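Local coordinates for PP1b (Porcine reproductive and respiratory syndrome virus, PDB 6JDR), which probably couples ATP hydrolysis to 5' to 3' unwinding of RNA and DNA duplexes, being the zinc-binding helicase segment of the arterivirus replicase polyprotein, at residues V79-E84 and V113-G118; D179-L184 and P207-L212. The protein carries 1 engineered substitution. All coordinates share one frame; numbering follows the deposited sequence.

Contact 1: residues V79-E84 and V113-G118; sequences VIMHVE and VDLPDG
The imidazole of His82 has the carbonyl oxygen of Gly118 over one face, offset toward the rim, and the carboxylate of Glu84 at its edge. His82 NE2 donates to Glu84 OE2 at 3.1 Å; the acceptor lies almost in the ring plane, yet the N-H arrives well above the carboxylate plane. ND1 pairs with Asp119 OD2, and two acidic partners would probably favour a protonated ring. Next to it along the strand, Val83 forms an antiparallel hydrogen-bonded pair with Gly118. Val83 N reaches Gly118 O at 2.8 Å, while the return bond from Gly118 N to Val83 O is longer, 3.2 Å. Val83 O also receives a CA-H...O contact from Asp117 CA at 3.4 Å. With CG1 anti to the backbone N (chi1 -176°), Val83 sets that methyl 3.4 Å from Leu115 O and against Pro116 O as well. The Met81 chain lies roughly perpendicular to that of Leu115, and the bend at chi3 (68°) brings Met81 CE to Leu115 CD1. Asp117 OD1 lies beside Glu84 CA and accepts from Gln85 N. The contact starts the pairing of edge strand 79-83 with strand 118-124, where Met81 and Val83 pack on Tyr120, in a four-stranded antiparallel sheet consistent with the 1B domain of this helicase family.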
ATOM      1  N   VAL A  79      43.230   3.322   3.074  1.00 53.44           N
ATOM      2  CA  VAL A  79      43.681   2.246   3.948  1.00 53.17           C
ATOM      3  C   VAL A  79      44.519   1.277   3.139  1.00 52.63           C
ATOM      4  O   VAL A  79      44.236   1.047   1.963  1.00 50.02           O
ATOM      5  CB  VAL A  79      42.479   1.468   4.523  1.00 54.64           C
ATOM      6  CG1 VAL A  79      42.922   0.527   5.637  1.00 56.04           C
ATOM      7  CG2 VAL A  79      41.408   2.429   5.019  1.00 55.56           C
ATOM      8  N   ILE A  80      45.540   0.703   3.769  1.00 53.90           N
ATOM      9  CA  ILE A  80      46.363  -0.310   3.116  1.00 56.79           C
ATOM     10  C   ILE A  80      45.627  -1.643   3.092  1.00 58.19           C
ATOM     11  O   ILE A  80      45.039  -2.056   4.091  1.00 58.35           O
ATOM     12  CB  ILE A  80      47.726  -0.500   3.821  1.00 56.87           C
ATOM     13  CG1 ILE A  80      48.591   0.754   3.664  1.00 56.21           C
ATOM     14  CG2 ILE A  80      48.466  -1.719   3.269  1.00 56.61           C
ATOM     15  CD1 ILE A  80      49.094   1.005   2.257  1.00 55.94           C
ATOM     16  N   MET A  81      45.663  -2.297   1.934  1.00 60.67           N
ATOM     17  CA  MET A  81      45.191  -3.663   1.776  1.00 64.54           C
ATOM     18  C   MET A  81      46.415  -4.564   1.640  1.00 68.53           C
ATOM     19  O   MET A  81      47.109  -4.519   0.620  1.00 66.61           O
ATOM     20  CB  MET A  81      44.311  -3.772   0.529  1.00 64.38           C
ATOM     21  CG  MET A  81      43.746  -5.162   0.278  1.00 65.95           C
ATOM     22  SD  MET A  81      42.553  -5.220  -1.074  1.00 67.59           S
ATOM     23  CE  MET A  81      43.606  -4.895  -2.479  1.00 68.97           C
ATOM     24  N   HIS A  82      46.689  -5.366   2.670  1.00 74.27           N
ATOM     25  CA  HIS A  82      47.819  -6.299   2.638  1.00 79.13           C
ATOM     26  C   HIS A  82      47.406  -7.621   1.996  1.00 79.46           C
ATOM     27  O   HIS A  82      46.398  -8.209   2.382  1.00 78.72           O
ATOM     28  CB  HIS A  82      48.365  -6.555   4.045  1.00 82.36           C
ATOM     29  CG  HIS A  82      49.682  -7.268   4.051  1.00 86.48           C
ATOM     30  ND1 HIS A  82      50.887  -6.603   3.972  1.00 88.18           N
ATOM     31  CD2 HIS A  82      49.984  -8.587   4.103  1.00 87.75           C
ATOM     32  CE1 HIS A  82      51.874  -7.480   3.985  1.00 89.47           C
ATOM     33  NE2 HIS A  82      51.353  -8.691   4.062  1.00 89.81           N
ATOM     34  N   VAL A  83      48.199  -8.087   1.031  1.00 81.51           N
ATOM     35  CA  VAL A  83      47.876  -9.293   0.264  1.00 82.92           C
ATOM     36  C   VAL A  83      48.971 -10.356   0.405  1.00 85.21           C
ATOM     37  O   VAL A  83      50.150 -10.075   0.180  1.00 86.01           O
ATOM     38  CB  VAL A  83      47.672  -8.959  -1.229  1.00 81.71           C
ATOM     39  CG1 VAL A  83      47.248 -10.197  -2.011  1.00 81.37           C
ATOM     40  CG2 VAL A  83      46.640  -7.848  -1.381  1.00 80.65           C
ATOM     41  N   GLU A  84      48.564 -11.567   0.787  1.00 88.06           N
ATOM     42  CA  GLU A  84      49.459 -12.727   0.870  1.00 88.95           C
ATOM     43  C   GLU A  84      48.737 -13.991   0.405  1.00 88.40           C
ATOM     44  O   GLU A  84      47.853 -14.496   1.099  1.00 85.37           O
ATOM     45  CB  GLU A  84      49.959 -12.922   2.301  1.00 89.86           C
ATOM     46  CG  GLU A  84      51.018 -11.920   2.731  1.00 91.56           C
ATOM     47  CD  GLU A  84      51.554 -12.185   4.126  1.00 92.40           C
ATOM     48  OE1 GLU A  84      51.025 -13.082   4.819  1.00 94.34           O
ATOM     49  OE2 GLU A  84      52.507 -11.487   4.533  1.00 91.24           O
ATOM     50  N   VAL A 113      40.994 -12.264  -2.467  1.00 85.74           N
ATOM     51  CA  VAL A 113      41.155 -11.139  -3.389  1.00 83.04           C
ATOM     52  C   VAL A 113      42.127 -11.507  -4.507  1.00 80.73           C
ATOM     53  O   VAL A 113      43.250 -11.939  -4.241  1.00 79.53           O
ATOM     54  CB  VAL A 113      41.680  -9.885  -2.664  1.00 82.46           C
ATOM     55  N   ASP A 114      41.694 -11.334  -5.754  1.00 81.04           N
ATOM     56  CA  ASP A 114      42.515 -11.682  -6.915  1.00 83.94           C
ATOM     57  C   ASP A 114      43.551 -10.594  -7.201  1.00 83.53           C
ATOM     58  O   ASP A 114      43.375  -9.766  -8.099  1.00 83.16           O
ATOM     59  CB  ASP A 114      41.634 -11.933  -8.149  1.00 85.57           C
ATOM     60  CG  ASP A 114      42.439 -12.352  -9.374  1.00 87.94           C
ATOM     61  OD1 ASP A 114      43.439 -13.087  -9.219  1.00 90.11           O
ATOM     62  OD2 ASP A 114      42.071 -11.943 -10.496  1.00 89.62           O
ATOM     63  N   LEU A 115      44.628 -10.604  -6.421  1.00 82.49           N
ATOM     64  CA  LEU A 115      45.758  -9.707  -6.631  1.00 81.77           C
ATOM     65  C   LEU A 115      47.049 -10.377  -6.179  1.00 80.33           C
ATOM     66  O   LEU A 115      47.031 -11.182  -5.244  1.00 80.82           O
ATOM     67  CB  LEU A 115      45.570  -8.405  -5.851  1.00 82.55           C
ATOM     68  CG  LEU A 115      44.652  -7.337  -6.447  1.00 83.77           C
ATOM     69  CD1 LEU A 115      44.527  -6.179  -5.470  1.00 82.83           C
ATOM     70  CD2 LEU A 115      45.163  -6.851  -7.797  1.00 83.08           C
ATOM     71  N   PRO A 116      48.177 -10.042  -6.832  1.00 79.14           N
ATOM     72  CA  PRO A 116      49.463 -10.571  -6.377  1.00 78.80           C
ATOM     73  C   PRO A 116      49.860 -10.009  -5.015  1.00 79.76           C
ATOM     74  O   PRO A 116      49.336  -8.974  -4.591  1.00 78.90           O
ATOM     75  CB  PRO A 116      50.442 -10.111  -7.462  1.00 78.30           C
ATOM     76  CG  PRO A 116      49.796  -8.933  -8.099  1.00 77.60           C
ATOM     77  CD  PRO A 116      48.320  -9.178  -8.019  1.00 78.32           C
ATOM     78  N   ASP A 117      50.778 -10.695  -4.341  1.00 81.15           N
ATOM     79  CA  ASP A 117      51.231 -10.282  -3.014  1.00 81.45           C
ATOM     80  C   ASP A 117      51.751  -8.851  -3.031  1.00 77.49           C
ATOM     81  O   ASP A 117      52.420  -8.435  -3.978  1.00 76.63           O
ATOM     82  CB  ASP A 117      52.328 -11.220  -2.500  1.00 84.98           C
ATOM     83  CG  ASP A 117      51.811 -12.611  -2.179  1.00 87.72           C
ATOM     84  OD1 ASP A 117      50.602 -12.871  -2.379  1.00 88.71           O
ATOM     85  OD2 ASP A 117      52.617 -13.452  -1.724  1.00 90.31           O
ATOM     86  N   GLY A 118      51.432  -8.103  -1.980  1.00 73.66           N
ATOM     87  CA  GLY A 118      51.869  -6.717  -1.861  1.00 71.07           C
ATOM     88  C   GLY A 118      51.022  -5.918  -0.891  1.00 69.16           C
ATOM     89  O   GLY A 118      50.190  -6.472  -0.166  1.00 66.70           O
TER

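Contact 2: residues D179-L184 and P207-L212; sequences DMIRAL and PWVRIL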
ATOM      1  N   ASP A 179       3.779   4.588  16.230  1.00 55.04           N
ATOM      2  CA  ASP A 179       2.367   4.754  15.898  1.00 55.96           C
ATOM      3  C   ASP A 179       1.824   3.498  15.219  1.00 57.38           C
ATOM      4  O   ASP A 179       0.755   3.003  15.577  1.00 56.65           O
ATOM      5  CB  ASP A 179       2.167   5.964  14.975  1.00 55.97           C
ATOM      6  CG  ASP A 179       2.468   7.289  15.659  1.00 56.33           C
ATOM      7  OD1 ASP A 179       2.547   7.332  16.908  1.00 55.85           O
ATOM      8  OD2 ASP A 179       2.622   8.296  14.936  1.00 56.83           O
ATOM      9  N   MET A 180       2.578   2.982  14.250  1.00 58.64           N
ATOM     10  CA  MET A 180       2.170   1.800  13.497  1.00 59.66           C
ATOM     11  C   MET A 180       2.086   0.572  14.399  1.00 58.25           C
ATOM     12  O   MET A 180       1.134  -0.201  14.305  1.00 57.96           O
ATOM     13  CB  MET A 180       3.148   1.537  12.346  1.00 61.05           C
ATOM     14  CG  MET A 180       2.716   0.455  11.363  1.00 63.26           C
ATOM     15  SD  MET A 180       1.405   0.978  10.236  1.00 66.12           S
ATOM     16  CE  MET A 180      -0.059   0.388  11.078  1.00 67.17           C
ATOM     17  N   ILE A 181       3.081   0.395  15.265  1.00 58.23           N
ATOM     18  CA  ILE A 181       3.115  -0.741  16.193  1.00 60.07           C
ATOM     19  C   ILE A 181       1.897  -0.745  17.122  1.00 61.35           C
ATOM     20  O   ILE A 181       1.333  -1.802  17.398  1.00 64.92           O
ATOM     21  CB  ILE A 181       4.426  -0.763  17.020  1.00 60.01           C
ATOM     22  CG1 ILE A 181       5.602  -1.172  16.131  1.00 58.70           C
ATOM     23  CG2 ILE A 181       4.328  -1.736  18.194  1.00 60.23           C
ATOM     24  CD1 ILE A 181       6.957  -0.826  16.707  1.00 59.23           C
ATOM     25  N   ARG A 182       1.500   0.433  17.594  1.00 61.31           N
ATOM     26  CA  ARG A 182       0.327   0.564  18.456  1.00 62.07           C
ATOM     27  C   ARG A 182      -0.976   0.280  17.708  1.00 62.91           C
ATOM     28  O   ARG A 182      -1.900  -0.299  18.273  1.00 65.22           O
ATOM     29  CB  ARG A 182       0.275   1.964  19.082  1.00 62.31           C
ATOM     30  CG  ARG A 182       1.323   2.198  20.160  1.00 61.62           C
ATOM     31  CD  ARG A 182       1.492   3.680  20.460  1.00 60.46           C
ATOM     32  NE  ARG A 182       2.409   3.926  21.573  1.00 58.88           N
ATOM     33  CZ  ARG A 182       2.832   5.131  21.951  1.00 57.71           C
ATOM     34  NH1 ARG A 182       2.431   6.224  21.307  1.00 56.70           N
ATOM     35  NH2 ARG A 182       3.665   5.248  22.980  1.00 56.90           N
ATOM     36  N   ALA A 183      -1.048   0.697  16.445  1.00 63.73           N
ATOM     37  CA  ALA A 183      -2.244   0.491  15.626  1.00 62.91           C
ATOM     38  C   ALA A 183      -2.431  -0.975  15.241  1.00 64.22           C
ATOM     39  O   ALA A 183      -3.559  -1.446  15.114  1.00 65.86           O
ATOM     40  CB  ALA A 183      -2.189   1.357  14.377  1.00 62.24           C
ATOM     41  N   LEU A 184      -1.328  -1.691  15.049  1.00 65.50           N
ATOM     42  CA  LEU A 184      -1.384  -3.111  14.715  1.00 66.11           C
ATOM     43  C   LEU A 184      -1.713  -3.966  15.932  1.00 67.15           C
ATOM     44  O   LEU A 184      -2.412  -4.972  15.813  1.00 69.57           O
ATOM     45  CB  LEU A 184      -0.057  -3.579  14.112  1.00 66.40           C
ATOM     46  CG  LEU A 184       0.313  -2.993  12.748  1.00 66.76           C
ATOM     47  CD1 LEU A 184       1.777  -3.263  12.437  1.00 67.37           C
ATOM     48  CD2 LEU A 184      -0.576  -3.554  11.650  1.00 66.84           C
ATOM     49  N   PRO A 207       2.670  -8.994  11.270  1.00 63.00           N
ATOM     50  CA  PRO A 207       3.467  -8.310  10.253  1.00 62.68           C
ATOM     51  C   PRO A 207       4.700  -7.639  10.847  1.00 62.90           C
ATOM     52  O   PRO A 207       4.661  -7.191  11.989  1.00 65.45           O
ATOM     53  CB  PRO A 207       2.505  -7.250   9.701  1.00 62.09           C
ATOM     54  CG  PRO A 207       1.491  -7.043  10.771  1.00 61.36           C
ATOM     55  CD  PRO A 207       1.360  -8.353  11.482  1.00 61.83           C
ATOM     56  N   TRP A 208       5.784  -7.583  10.081  1.00 62.43           N
ATOM     57  CA  TRP A 208       6.982  -6.868  10.509  1.00 61.22           C
ATOM     58  C   TRP A 208       6.781  -5.359  10.368  1.00 56.76           C
ATOM     59  O   TRP A 208       6.157  -4.896   9.414  1.00 52.74           O
ATOM     60  CB  TRP A 208       8.194  -7.300   9.687  1.00 66.17           C
ATOM     61  CG  TRP A 208       8.826  -8.565  10.161  1.00 72.36           C
ATOM     62  CD1 TRP A 208       8.494  -9.836   9.792  1.00 75.44           C
ATOM     63  CD2 TRP A 208       9.912  -8.684  11.088  1.00 77.10           C
ATOM     64  NE1 TRP A 208       9.305 -10.742  10.436  1.00 77.92           N
ATOM     65  CE2 TRP A 208      10.185 -10.062  11.236  1.00 78.27           C
ATOM     66  CE3 TRP A 208      10.681  -7.761  11.810  1.00 79.41           C
ATOM     67  CZ2 TRP A 208      11.194 -10.541  12.077  1.00 80.38           C
ATOM     68  CZ3 TRP A 208      11.686  -8.237  12.646  1.00 80.97           C
ATOM     69  CH2 TRP A 208      11.932  -9.616  12.772  1.00 81.29           C
ATOM     70  N   VAL A 209       7.302  -4.604  11.333  1.00 53.32           N
ATOM     71  CA  VAL A 209       7.375  -3.147  11.235  1.00 51.39           C
ATOM     72  C   VAL A 209       8.850  -2.762  11.233  1.00 50.28           C
ATOM     73  O   VAL A 209       9.543  -2.921  12.241  1.00 48.64           O
ATOM     74  CB  VAL A 209       6.649  -2.446  12.394  1.00 51.31           C
ATOM     75  CG1 VAL A 209       6.604  -0.943  12.156  1.00 50.92           C
ATOM     76  CG2 VAL A 209       5.239  -2.999  12.546  1.00 51.18           C
ATOM     77  N   ARG A 210       9.319  -2.273  10.086  1.00 48.97           N
ATOM     78  CA  ARG A 210      10.735  -2.016   9.863  1.00 48.33           C
ATOM     79  C   ARG A 210      10.969  -0.533   9.609  1.00 46.43           C
ATOM     80  O   ARG A 210      10.216   0.106   8.872  1.00 43.68           O
ATOM     81  CB  ARG A 210      11.243  -2.838   8.675  1.00 49.97           C
ATOM     82  CG  ARG A 210      11.168  -4.348   8.871  1.00 52.46           C
ATOM     83  CD  ARG A 210      12.358  -4.890   9.651  1.00 55.49           C
ATOM     84  NE  ARG A 210      13.588  -4.900   8.857  1.00 58.83           N
ATOM     85  CZ  ARG A 210      14.770  -5.312   9.310  1.00 59.61           C
ATOM     86  N   ILE A 211      12.007   0.009  10.240  1.00 45.12           N
ATOM     87  CA  ILE A 211      12.420   1.386  10.005  1.00 44.01           C
ATOM     88  C   ILE A 211      12.968   1.463   8.581  1.00 42.95           C
ATOM     89  O   ILE A 211      13.735   0.597   8.161  1.00 43.35           O
ATOM     90  CB  ILE A 211      13.460   1.863  11.054  1.00 44.07           C
ATOM     91  CG1 ILE A 211      13.634   3.384  11.008  1.00 43.75           C
ATOM     92  CG2 ILE A 211      14.809   1.175  10.872  1.00 45.23           C
ATOM     93  CD1 ILE A 211      12.492   4.150  11.640  1.00 44.45           C
ATOM     94  N   LEU A 212      12.553   2.488   7.839  1.00 41.48           N
ATOM     95  CA  LEU A 212      12.871   2.595   6.414  1.00 40.43           C
ATOM     96  C   LEU A 212      14.378   2.609   6.130  1.00 41.82           C
ATOM     97  O   LEU A 212      14.837   1.948   5.195  1.00 41.17           O
ATOM     98  CB  LEU A 212      12.198   3.834   5.814  1.00 39.11           C
ATOM     99  CG  LEU A 212      12.417   4.117   4.324  1.00 37.97           C
ATOM    100  CD1 LEU A 212      11.984   2.947   3.459  1.00 37.38           C
ATOM    101  CD2 LEU A 212      11.679   5.378   3.910  1.00 38.01           C
TER
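Leu184 N donates to Met180 O at 3.0 Å; one turn apart, the two residues lie on the same side of the helix, and both touch Val209. No hydrogen bond spans the interface, which is apolar throughout. Val209 is at its middle: the valine points at the helix and spreads its two methyls among three side chains. Val209 CG2, anti to the carbonyl carbon, meets Leu184 CD1 tip to tip at 3.5 Å and also lies 4.0 Å from Ile181 CG1. Ile181 comes to the valine at a slant, its CG1 branch reaching across although its CB does not point at the strand. The other methyl, Val209 CG1, touches Met180 CG at 4.2 Å; beyond CG the methionine turns off (chi2 75°) toward Ile169 and Leu159. One turn further along, Leu184 and Pro207 lie alongside, pointing opposite ways, and both Leu184 methyls rest against one proline atom, CD1 and CD2 each 4.1 Å from Pro207 CG. Helix and strand run antiparallel, 174° between directions, with axes 9.5 Å apart, the packing expected of a beta-alpha-beta crossover. Met180 also comes within about 4 Å, side chain to side chain, of Asp225, a residue that binds zinc in a structure of this protein, though that zinc is not bound to the chain here, and lies near the probable Walker A loop. Strand 208-211 forms the edge of the seven-stranded parallel sheet of the helicase core, next to strand 168-171; Ile169 of that strand touches Met180 and Leu184, while helix 155-162 adds Leu159 and Leu160.

From the N terminus, the chain passes the zinc-binding domain before reaching strand 79-83. Contact 1 closes the 28-residue excursion that holds the hairpin strands 93-97 and 100-104, returning the chain so that strand 118-124 can join the small antiparallel sheet. The chain then enters the helicase core, where contact 2 closes a 22-residue loop without helix or strand, running from the end of helix 174-184 to strand 208-211. The two closures follow in series, neither nested nor crossed. Their centres are 45 Å apart and their nearest atoms about 27 Å, so each ties its own domain: a peripheral antiparallel sheet, and the parallel sheet of the helicase core.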